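Local coordinates for GH127 beta-L-arabinofuranoside (PDB 4QK0), which probably hydrolyses beta-L-arabinofuranosidic linkages, as a family 127 glycoside hydrolase acting on arabinose-containing sugars, at residues A[154-159]-A[202-207]; A[89-94]-A[424-429]; A[134-139]-A[235-240]. All blocks are in the same frame, centred on the assembly; numbering follows the deposited sequence.

Contact 1 (A[154-159]-A[202-207]); sequences YFRATG and YEVTGN
F155 and R156 pack on V204 in a surface contact between the C-terminal ends of two helices, 140-158 and 194-205. Both belong to the catalytic domain, an (alpha/alpha)6 barrel as in other members of its clan. No hydrogen bond or salt bridge crosses the contact. V204 points toward the other helix, and its CG2 methyl does most of the touching. It meets the F155 ring at the edge, near the ring plane, 3.7 Å from CD2. CG of F155 lies anti to the backbone N (chi1 178°), which carries the ring across to the valine. L164 of helix 162-177 touches both F155 and V204.

R156 reaches over from the side. Its chain bends at chi3 (144°), and the guanidinium slides past V204 so that CG2 sits 3.6 Å above one face, toward the rim. E203 OE1 is 4.3 Å from R156 NH1, beyond a salt bridge, while E203 OE2 is engaged by K282 and R346.

Each helix is followed by a glycine with positive phi, G159 and G206. Just before G206, T205 turns away from the contact and forms an ST turn: its OG1 accepts from N207 N at 3.1 Å.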
loop_
_atom_site.group_PDB
_atom_site.type_symbol
_atom_site.label_atom_id
_atom_site.label_comp_id
_atom_site.label_asym_id
_atom_site.label_seq_id
_atom_site.Cartn_x
_atom_site.Cartn_y
_atom_site.Cartn_z
ATOM N N TYR A 154 -32.500 -14.722 -22.329
ATOM C CA TYR A 154 -33.828 -14.230 -22.556
ATOM C C TYR A 154 -34.622 -15.283 -23.367
ATOM O O TYR A 154 -35.784 -15.507 -23.107
ATOM C CB TYR A 154 -33.771 -12.854 -23.273
ATOM C CG TYR A 154 -35.091 -12.133 -23.232
ATOM C CD1 TYR A 154 -35.500 -11.477 -22.084
ATOM C CD2 TYR A 154 -35.966 -12.150 -24.326
ATOM C CE1 TYR A 154 -36.723 -10.841 -22.010
ATOM C CE2 TYR A 154 -37.191 -11.508 -24.271
ATOM C CZ TYR A 154 -37.564 -10.854 -23.107
ATOM O OH TYR A 154 -38.781 -10.208 -22.997
ATOM N N PHE A 155 -33.971 -15.942 -24.318
ATOM C CA PHE A 155 -34.610 -17.049 -25.015
ATOM C C PHE A 155 -35.028 -18.207 -24.106
ATOM O O PHE A 155 -36.161 -18.688 -24.163
ATOM C CB PHE A 155 -33.705 -17.583 -26.098
ATOM C CG PHE A 155 -34.292 -18.756 -26.801
ATOM C CD1 PHE A 155 -35.477 -18.613 -27.529
ATOM C CD2 PHE A 155 -33.716 -20.003 -26.702
ATOM C CE1 PHE A 155 -36.065 -19.695 -28.154
ATOM C CE2 PHE A 155 -34.293 -21.095 -27.339
ATOM C CZ PHE A 155 -35.456 -20.937 -28.066
ATOM N N ARG A 156 -34.128 -18.640 -23.260
ATOM C CA ARG A 156 -34.391 -19.749 -22.352
ATOM C C ARG A 156 -35.482 -19.404 -21.413
ATOM O O ARG A 156 -36.221 -20.290 -21.016
ATOM C CB ARG A 156 -33.137 -20.155 -21.536
ATOM C CG ARG A 156 -32.075 -20.743 -22.424
ATOM C CD ARG A 156 -30.865 -21.302 -21.708
ATOM N NE ARG A 156 -30.507 -22.460 -22.511
ATOM C CZ ARG A 156 -29.287 -22.869 -22.799
ATOM N NH1 ARG A 156 -28.230 -22.215 -22.320
ATOM N NH2 ARG A 156 -29.157 -23.957 -23.569
ATOM N N ALA A 157 -35.603 -18.131 -21.054
ATOM C CA ALA A 157 -36.628 -17.725 -20.087
ATOM C C ALA A 157 -38.000 -17.518 -20.685
ATOM O O ALA A 157 -38.997 -17.741 -20.020
ATOM C CB ALA A 157 -36.221 -16.410 -19.394
ATOM N N THR A 158 -38.049 -16.941 -21.875
ATOM C CA THR A 158 -39.326 -16.513 -22.418
ATOM C C THR A 158 -39.755 -17.271 -23.662
ATOM O O THR A 158 -40.899 -17.144 -24.070
ATOM C CB THR A 158 -39.297 -15.038 -22.823
ATOM O OG1 THR A 158 -38.352 -14.847 -23.892
ATOM C CG2 THR A 158 -38.961 -14.172 -21.647
ATOM N N GLY A 159 -38.850 -18.000 -24.289
ATOM C CA GLY A 159 -39.147 -18.642 -25.603
ATOM C C GLY A 159 -39.058 -17.686 -26.769
ATOM O O GLY A 159 -39.124 -18.092 -27.908
ATOM N N TYR A 202 -23.527 -21.338 -28.690
ATOM C CA TYR A 202 -23.416 -22.670 -29.248
ATOM C C TYR A 202 -24.367 -23.661 -28.565
ATOM O O TYR A 202 -25.045 -24.403 -29.244
ATOM C CB TYR A 202 -21.988 -23.170 -29.178
ATOM C CG TYR A 202 -21.891 -24.635 -29.463
ATOM C CD1 TYR A 202 -22.060 -25.132 -30.775
ATOM C CD2 TYR A 202 -21.665 -25.533 -28.445
ATOM C CE1 TYR A 202 -21.987 -26.494 -31.047
ATOM C CE2 TYR A 202 -21.604 -26.903 -28.701
ATOM C CZ TYR A 202 -21.771 -27.379 -29.994
ATOM O OH TYR A 202 -21.696 -28.729 -30.209
ATOM N N GLU A 203 -24.449 -23.613 -27.245
ATOM C CA GLU A 203 -25.259 -24.560 -26.499
ATOM C C GLU A 203 -26.695 -24.397 -26.841
ATOM O O GLU A 203 -27.442 -25.340 -26.812
ATOM C CB GLU A 203 -25.136 -24.368 -25.005
ATOM C CG GLU A 203 -23.864 -24.917 -24.408
ATOM C CD GLU A 203 -23.450 -24.275 -23.068
ATOM O OE1 GLU A 203 -24.110 -23.352 -22.513
ATOM O OE2 GLU A 203 -22.412 -24.720 -22.564
ATOM N N VAL A 204 -27.118 -23.190 -27.170
ATOM C CA VAL A 204 -28.528 -22.989 -27.409
ATOM C C VAL A 204 -28.861 -23.127 -28.869
ATOM O O VAL A 204 -30.000 -23.328 -29.180
ATOM C CB VAL A 204 -29.018 -21.637 -26.794
ATOM C CG1 VAL A 204 -28.838 -20.480 -27.742
ATOM C CG2 VAL A 204 -30.450 -21.745 -26.367
ATOM N N THR A 205 -27.908 -22.965 -29.769
ATOM C CA THR A 205 -28.200 -23.036 -31.188
ATOM C C THR A 205 -27.713 -24.305 -31.889
ATOM O O THR A 205 -28.151 -24.591 -32.978
ATOM C CB THR A 205 -27.531 -21.889 -31.979
ATOM O OG1 THR A 205 -26.120 -21.963 -31.840
ATOM C CG2 THR A 205 -28.030 -20.534 -31.555
ATOM N N GLY A 206 -26.707 -24.979 -31.336
ATOM C CA GLY A 206 -26.071 -26.096 -32.003
ATOM C C GLY A 206 -25.193 -25.700 -33.168
ATOM O O GLY A 206 -24.591 -26.551 -33.822
ATOM N N ASN A 207 -25.081 -24.405 -33.439
ATOM C CA ASN A 207 -24.210 -23.928 -34.514
ATOM C C ASN A 207 -22.725 -23.997 -34.157
ATOM O O ASN A 207 -22.182 -23.148 -33.438
ATOM C CB ASN A 207 -24.609 -22.515 -34.926
ATOM C CG ASN A 207 -23.872 -22.036 -36.157
ATOM O OD1 ASN A 207 -22.828 -22.549 -36.525
ATOM N ND2 ASN A 207 -24.407 -21.023 -36.780
#

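Contact 2 (A[89-94]-A[424-429]); sequences LLETKR and IGHYIY
E91 and H426 are the two residues that touch here, and their meeting is polar. It is small, with 72 Å² buried between the segments, and both residues stay partly exposed. E91 points toward the 424-429 segment. Its CG lies anti to the carbonyl carbon (chi1 -75°), and the chain runs out extended from there. The imidazole of H426 comes from the opposite direction. E91 OE1 leads, near the ring plane and at the ring edge. The carboxylate and ring planes are turned 46° apart. The imidazole is probably turned over in the model, so which of its atoms faces the carboxylate is doubtful. As deposited, E91 OE1 is 3.2 Å from H426 NE2.

Y88 and R345 also touch the histidine. The ring of Y88 meets the H426 ring at a steep angle, and R345 of helix 334-350 also makes a cation-pi contact with Y427.

The two backbones do not meet, and each has a backbone bond of its own. T92 N donates to L89 O at 3.1 Å in the last part of helix 76-92. R31 binds both L89 O and T92 OG1. Y427 N donates to I424 O at 3.0 Å in the short turn after helix 413-422. The contact thus joins an early helix of the (alpha/alpha)6 barrel domain to the chain that follows helix 413-422 and enters strand 429-431.

Apolar packing ties both segments to neighbouring helices. The buried I424 touches W23 and I27 of helix 22-42, and L89 touches I35 of the same helix. Y427, also buried, packs on V341 and F342 of helix 334-350.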
loop_
_atom_site.group_PDB
_atom_site.type_symbol
_atom_site.label_atom_id
_atom_site.label_comp_id
_atom_site.label_asym_id
_atom_site.label_seq_id
_atom_site.Cartn_x
_atom_site.Cartn_y
_atom_site.Cartn_z
ATOM N N LEU A 89 -34.952 -13.127 -13.900
ATOM C CA LEU A 89 -36.070 -12.790 -13.018
ATOM C C LEU A 89 -37.388 -13.350 -13.562
ATOM O O LEU A 89 -38.231 -13.857 -12.798
ATOM C CB LEU A 89 -36.180 -11.289 -12.829
ATOM C CG LEU A 89 -35.092 -10.764 -11.880
ATOM C CD1 LEU A 89 -35.168 -9.246 -11.847
ATOM C CD2 LEU A 89 -35.223 -11.285 -10.487
ATOM N N LEU A 90 -37.558 -13.240 -14.873
ATOM C CA LEU A 90 -38.748 -13.746 -15.537
ATOM C C LEU A 90 -38.898 -15.251 -15.502
ATOM O O LEU A 90 -40.010 -15.718 -15.630
ATOM C CB LEU A 90 -38.797 -13.277 -16.987
ATOM C CG LEU A 90 -38.912 -11.765 -17.186
ATOM C CD1 LEU A 90 -38.818 -11.391 -18.649
ATOM C CD2 LEU A 90 -40.207 -11.207 -16.603
ATOM N N GLU A 91 -37.814 -16.014 -15.358
ATOM C CA GLU A 91 -37.910 -17.466 -15.147
ATOM C C GLU A 91 -38.583 -17.810 -13.841
ATOM O O GLU A 91 -39.136 -18.889 -13.722
ATOM C CB GLU A 91 -36.535 -18.134 -15.086
ATOM C CG GLU A 91 -35.820 -18.304 -16.408
ATOM C CD GLU A 91 -34.554 -19.155 -16.316
ATOM O OE1 GLU A 91 -33.895 -19.152 -15.250
ATOM O OE2 GLU A 91 -34.201 -19.832 -17.319
ATOM N N THR A 92 -38.472 -16.958 -12.826
ATOM C CA THR A 92 -38.994 -17.299 -11.501
ATOM C C THR A 92 -40.243 -16.494 -11.132
ATOM O O THR A 92 -40.757 -16.637 -10.048
ATOM C CB THR A 92 -37.927 -17.117 -10.382
ATOM O OG1 THR A 92 -37.584 -15.729 -10.231
ATOM C CG2 THR A 92 -36.674 -17.931 -10.679
ATOM N N LYS A 93 -40.712 -15.628 -12.020
ATOM C CA LYS A 93 -41.959 -14.903 -11.795
ATOM C C LYS A 93 -42.247 -14.054 -13.013
ATOM O O LYS A 93 -41.530 -13.072 -13.288
ATOM C CB LYS A 93 -41.884 -14.005 -10.559
ATOM C CG LYS A 93 -43.205 -13.306 -10.261
ATOM C CD LYS A 93 -43.107 -12.275 -9.147
ATOM C CE LYS A 93 -43.905 -11.023 -9.618
ATOM N NZ LYS A 93 -45.150 -10.769 -8.838
ATOM N N ARG A 94 -43.271 -14.433 -13.765
ATOM C CA ARG A 94 -43.619 -13.669 -14.964
ATOM C C ARG A 94 -44.133 -12.301 -14.539
ATOM O O ARG A 94 -44.696 -12.123 -13.463
ATOM C CB ARG A 94 -44.611 -14.411 -15.883
ATOM C CG ARG A 94 -44.084 -15.736 -16.468
ATOM C CD ARG A 94 -42.787 -15.599 -17.290
ATOM N NE ARG A 94 -42.913 -15.171 -18.686
ATOM C CZ ARG A 94 -42.699 -15.960 -19.748
ATOM N NH1 ARG A 94 -42.819 -15.482 -20.985
ATOM N NH2 ARG A 94 -42.376 -17.242 -19.580
ATOM N N ILE A 424 -29.341 -17.783 -9.290
ATOM C CA ILE A 424 -28.751 -18.665 -8.318
ATOM C C ILE A 424 -29.270 -20.098 -8.486
ATOM O O ILE A 424 -28.541 -21.073 -8.236
ATOM C CB ILE A 424 -28.963 -18.147 -6.871
ATOM C CG1 ILE A 424 -28.295 -19.039 -5.834
ATOM C CG2 ILE A 424 -30.404 -18.088 -6.496
ATOM C CD1 ILE A 424 -26.796 -18.934 -5.875
ATOM N N GLY A 425 -30.518 -20.230 -8.895
ATOM C CA GLY A 425 -31.133 -21.530 -9.081
ATOM C C GLY A 425 -30.407 -22.429 -10.046
ATOM O O GLY A 425 -30.406 -23.638 -9.878
ATOM N N HIS A 426 -29.714 -21.834 -11.004
ATOM C CA HIS A 426 -28.968 -22.576 -12.009
ATOM C C HIS A 426 -27.697 -23.208 -11.446
ATOM O O HIS A 426 -27.082 -23.985 -12.130
ATOM C CB HIS A 426 -28.469 -21.681 -13.116
ATOM C CG HIS A 426 -29.525 -21.001 -13.910
ATOM N ND1 HIS A 426 -30.784 -20.784 -13.406
ATOM C CD2 HIS A 426 -29.500 -20.412 -15.133
ATOM C CE1 HIS A 426 -31.505 -20.133 -14.295
ATOM N NE2 HIS A 426 -30.750 -19.897 -15.351
ATOM N N TYR A 427 -27.281 -22.865 -10.222
ATOM C CA TYR A 427 -26.033 -23.397 -9.678
ATOM C C TYR A 427 -26.239 -24.504 -8.646
ATOM O O TYR A 427 -25.279 -25.097 -8.175
ATOM C CB TYR A 427 -25.168 -22.251 -9.046
ATOM C CG TYR A 427 -24.755 -21.214 -10.051
ATOM C CD1 TYR A 427 -25.670 -20.255 -10.508
ATOM C CD2 TYR A 427 -23.494 -21.216 -10.608
ATOM C CE1 TYR A 427 -25.323 -19.312 -11.474
ATOM C CE2 TYR A 427 -23.138 -20.281 -11.572
ATOM C CZ TYR A 427 -24.058 -19.329 -11.985
ATOM O OH TYR A 427 -23.719 -18.398 -12.921
ATOM N N ILE A 428 -27.459 -24.735 -8.222
ATOM C CA ILE A 428 -27.689 -25.684 -7.126
ATOM C C ILE A 428 -27.441 -27.129 -7.583
ATOM O O ILE A 428 -26.844 -27.909 -6.842
ATOM C CB ILE A 428 -29.118 -25.538 -6.593
ATOM C CG1 ILE A 428 -29.336 -24.118 -6.057
ATOM C CG2 ILE A 428 -29.393 -26.524 -5.471
ATOM C CD1 ILE A 428 -30.768 -23.799 -5.739
ATOM N N TYR A 429 -27.970 -27.468 -8.756
ATOM C CA TYR A 429 -28.014 -28.879 -9.249
ATOM C C TYR A 429 -27.352 -28.990 -10.590
ATOM O O TYR A 429 -27.283 -28.016 -11.328
ATOM C CB TYR A 429 -29.474 -29.389 -9.390
ATOM C CG TYR A 429 -30.333 -29.295 -8.123
ATOM C CD1 TYR A 429 -30.247 -30.239 -7.109
ATOM C CD2 TYR A 429 -31.242 -28.270 -7.972
ATOM C CE1 TYR A 429 -31.021 -30.133 -5.965
ATOM C CE2 TYR A 429 -32.027 -28.172 -6.838
ATOM C CZ TYR A 429 -31.909 -29.095 -5.839
ATOM O OH TYR A 429 -32.714 -28.967 -4.699
#

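Contact 3 (A[134-139]-A[235-240]); sequences NLRDNH and RGETEP
R235 lies across N134, and its guanidinium meets both the amide of N134 and the guanidinium of R136. CB of R235 points toward the 134-139 loop. CD comes within 4.0 Å of N134 ND2, and the chain bends at chi3 (-65°), which lays the guanidinium parallel to the amide. The two planes are only 6° apart and stacked, with N134 ND2 3.5 Å above the centre of the R235 guanidinium. R235 NE donates in the guanidinium plane to E237 OE1 at 3.2 Å. R235 NH1 passes 3.3 Å from N134 CG; its polar partners are M133 O and the carboxylate of E231. R235 NH2 also donates to E237 OE1, at 3.0 Å, and lies 3.5 Å above one face of the R136 guanidinium, toward the rim. NE and NH2 thus grip one oxygen side-on, from the same face of the carboxylate.

The other oxygen of E237 serves R136. R136 NH1 and NH2 both donate to E237 OE2, each at 3.1 Å, end-on and near the guanidinium plane. The two guanidiniums, 70° apart, bond different oxygens of E237, which probably offsets their like charges.

D137 takes the NE/NH2 edge of R136, next to the NH1/NH2 edge held by E237. R136 NE donates to D137 OD1, and R136 NH2 to D137 OD2 at 2.8 Å. D137 OD2 also accepts from N134 ND2. These paired bonds fix the rotation of the buried R136 head.

The whole is a salt-bridge network of R136, D137, R235 and E237. It joins an Asx motif, N134 OD1 to D137 N, to the chain after a Schellman motif at G236, where helix 227-234 ends.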
loop_
_atom_site.group_PDB
_atom_site.type_symbol
_atom_site.label_atom_id
_atom_site.label_comp_id
_atom_site.label_asym_id
_atom_site.label_seq_id
_atom_site.Cartn_x
_atom_site.Cartn_y
_atom_site.Cartn_z
ATOM N N ASN A 134 -9.284 -0.814 -32.447
ATOM C CA ASN A 134 -8.749 -0.833 -31.087
ATOM C C ASN A 134 -9.462 -1.833 -30.199
ATOM O O ASN A 134 -10.222 -1.509 -29.276
ATOM C CB ASN A 134 -8.748 0.560 -30.431
ATOM C CG ASN A 134 -7.872 0.592 -29.178
ATOM O OD1 ASN A 134 -7.523 -0.449 -28.602
ATOM N ND2 ASN A 134 -7.511 1.788 -28.756
ATOM N N LEU A 135 -9.141 -3.087 -30.474
ATOM C CA LEU A 135 -9.635 -4.222 -29.688
ATOM C C LEU A 135 -8.991 -4.274 -28.329
ATOM O O LEU A 135 -9.566 -4.825 -27.395
ATOM C CB LEU A 135 -9.359 -5.544 -30.445
ATOM C CG LEU A 135 -10.367 -5.975 -31.546
ATOM C CD1 LEU A 135 -11.689 -6.312 -30.911
ATOM C CD2 LEU A 135 -10.564 -4.891 -32.601
ATOM N N ARG A 136 -7.783 -3.757 -28.216
ATOM C CA ARG A 136 -7.067 -3.778 -26.924
ATOM C C ARG A 136 -7.865 -3.017 -25.862
ATOM O O ARG A 136 -7.978 -3.480 -24.747
ATOM C CB ARG A 136 -5.687 -3.142 -27.047
ATOM C CG ARG A 136 -4.830 -3.380 -25.817
ATOM C CD ARG A 136 -3.583 -2.501 -25.819
ATOM N NE ARG A 136 -3.952 -1.114 -25.764
ATOM C CZ ARG A 136 -3.154 -0.098 -26.072
ATOM N NH1 ARG A 136 -1.919 -0.330 -26.467
ATOM N NH2 ARG A 136 -3.625 1.168 -26.019
ATOM N N ASP A 137 -8.467 -1.893 -26.251
ATOM C CA ASP A 137 -9.115 -1.008 -25.292
ATOM C C ASP A 137 -10.605 -0.836 -25.439
ATOM O O ASP A 137 -11.261 -0.587 -24.438
ATOM C CB ASP A 137 -8.532 0.426 -25.395
ATOM C CG ASP A 137 -7.023 0.468 -25.168
ATOM O OD1 ASP A 137 -6.480 -0.408 -24.453
ATOM O OD2 ASP A 137 -6.396 1.381 -25.724
ATOM N N ASN A 138 -11.157 -0.906 -26.652
ATOM C CA ASN A 138 -12.539 -0.429 -26.808
ATOM C C ASN A 138 -13.690 -1.456 -26.707
ATOM O O ASN A 138 -14.838 -1.092 -26.954
ATOM C CB ASN A 138 -12.649 0.426 -28.020
ATOM C CG ASN A 138 -11.851 1.706 -27.889
ATOM O OD1 ASN A 138 -11.312 2.007 -26.845
ATOM N ND2 ASN A 138 -11.776 2.446 -28.950
ATOM N N HIS A 139 -13.415 -2.681 -26.255
ATOM C CA HIS A 139 -14.450 -3.581 -25.697
ATOM C C HIS A 139 -15.594 -4.011 -26.653
ATOM O O HIS A 139 -16.644 -4.425 -26.213
ATOM C CB HIS A 139 -15.085 -2.936 -24.474
ATOM C CG HIS A 139 -14.216 -2.912 -23.269
ATOM N ND1 HIS A 139 -13.037 -2.199 -23.224
ATOM C CD2 HIS A 139 -14.408 -3.408 -22.024
ATOM C CE1 HIS A 139 -12.530 -2.275 -22.002
ATOM N NE2 HIS A 139 -13.324 -3.041 -21.273
ATOM N N ARG A 235 -2.505 2.376 -35.601
ATOM C CA ARG A 235 -3.123 3.608 -35.075
ATOM C C ARG A 235 -2.105 4.745 -34.984
ATOM O O ARG A 235 -2.476 5.876 -34.685
ATOM C CB ARG A 235 -3.677 3.405 -33.663
ATOM C CG ARG A 235 -4.913 2.563 -33.561
ATOM C CD ARG A 235 -5.590 2.727 -32.188
ATOM N NE ARG A 235 -4.781 2.244 -31.055
ATOM C CZ ARG A 235 -4.695 0.982 -30.641
ATOM N NH1 ARG A 235 -5.336 -0.015 -31.261
ATOM N NH2 ARG A 235 -3.947 0.685 -29.588
ATOM N N GLY A 236 -0.826 4.441 -35.192
ATOM C CA GLY A 236 0.241 5.417 -35.018
ATOM C C GLY A 236 0.594 5.708 -33.558
ATOM O O GLY A 236 1.172 6.730 -33.242
ATOM N N GLU A 237 0.270 4.785 -32.670
ATOM C CA GLU A 237 0.461 4.992 -31.256
ATOM C C GLU A 237 1.852 4.508 -30.826
ATOM O O GLU A 237 2.319 3.447 -31.228
ATOM C CB GLU A 237 -0.692 4.330 -30.492
ATOM C CG GLU A 237 -0.539 4.235 -28.985
ATOM C CD GLU A 237 -1.571 3.300 -28.359
ATOM O OE1 GLU A 237 -2.738 3.292 -28.826
ATOM O OE2 GLU A 237 -1.197 2.558 -27.405
ATOM N N THR A 238 2.529 5.341 -30.038
ATOM C CA THR A 238 3.908 5.063 -29.565
ATOM C C THR A 238 4.033 4.921 -28.039
ATOM O O THR A 238 4.925 4.220 -27.565
ATOM C CB THR A 238 4.909 6.163 -30.047
ATOM O OG1 THR A 238 4.313 7.465 -29.934
ATOM C CG2 THR A 238 5.314 5.930 -31.513
ATOM N N GLU A 239 3.136 5.575 -27.288
ATOM C CA GLU A 239 3.173 5.580 -25.800
ATOM C C GLU A 239 3.273 4.159 -25.243
ATOM O O GLU A 239 2.631 3.233 -25.752
ATOM C CB GLU A 239 1.931 6.249 -25.178
ATOM C CG GLU A 239 1.796 7.747 -25.400
ATOM C CD GLU A 239 1.547 8.134 -26.855
ATOM O OE1 GLU A 239 1.882 9.278 -27.217
ATOM O OE2 GLU A 239 1.043 7.310 -27.654
ATOM N N PRO A 240 4.075 3.982 -24.183
ATOM C CA PRO A 240 4.092 2.645 -23.577
ATOM C C PRO A 240 2.738 2.350 -22.898
ATOM O O PRO A 240 2.014 3.272 -22.479
ATOM C CB PRO A 240 5.254 2.715 -22.570
ATOM C CG PRO A 240 5.549 4.177 -22.357
ATOM C CD PRO A 240 4.869 4.983 -23.431
#

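In the fold
From the N terminus, the chain first reaches 89-94, at the end of helix 76-92. Contact 2 closes the largest loop, returning only at 424-429, where the chain passes on to the beta strands. Within that loop, contact 3 links 134-139 to 235-240. Contact 1, 154-159 with 202-207, lies within the loop of contact 3. The three nest and none cross. Helix 140-158 connects contacts 3 and 1, with 134-139 leading into it and 154-159 finishing it. Contacts 1 and 2 touch, A157 CB lying 3.6 Å from E91 CG. Contact 3 stands apart, its nearest atoms about 18 Å from contact 1 and about 20 Å from contact 2.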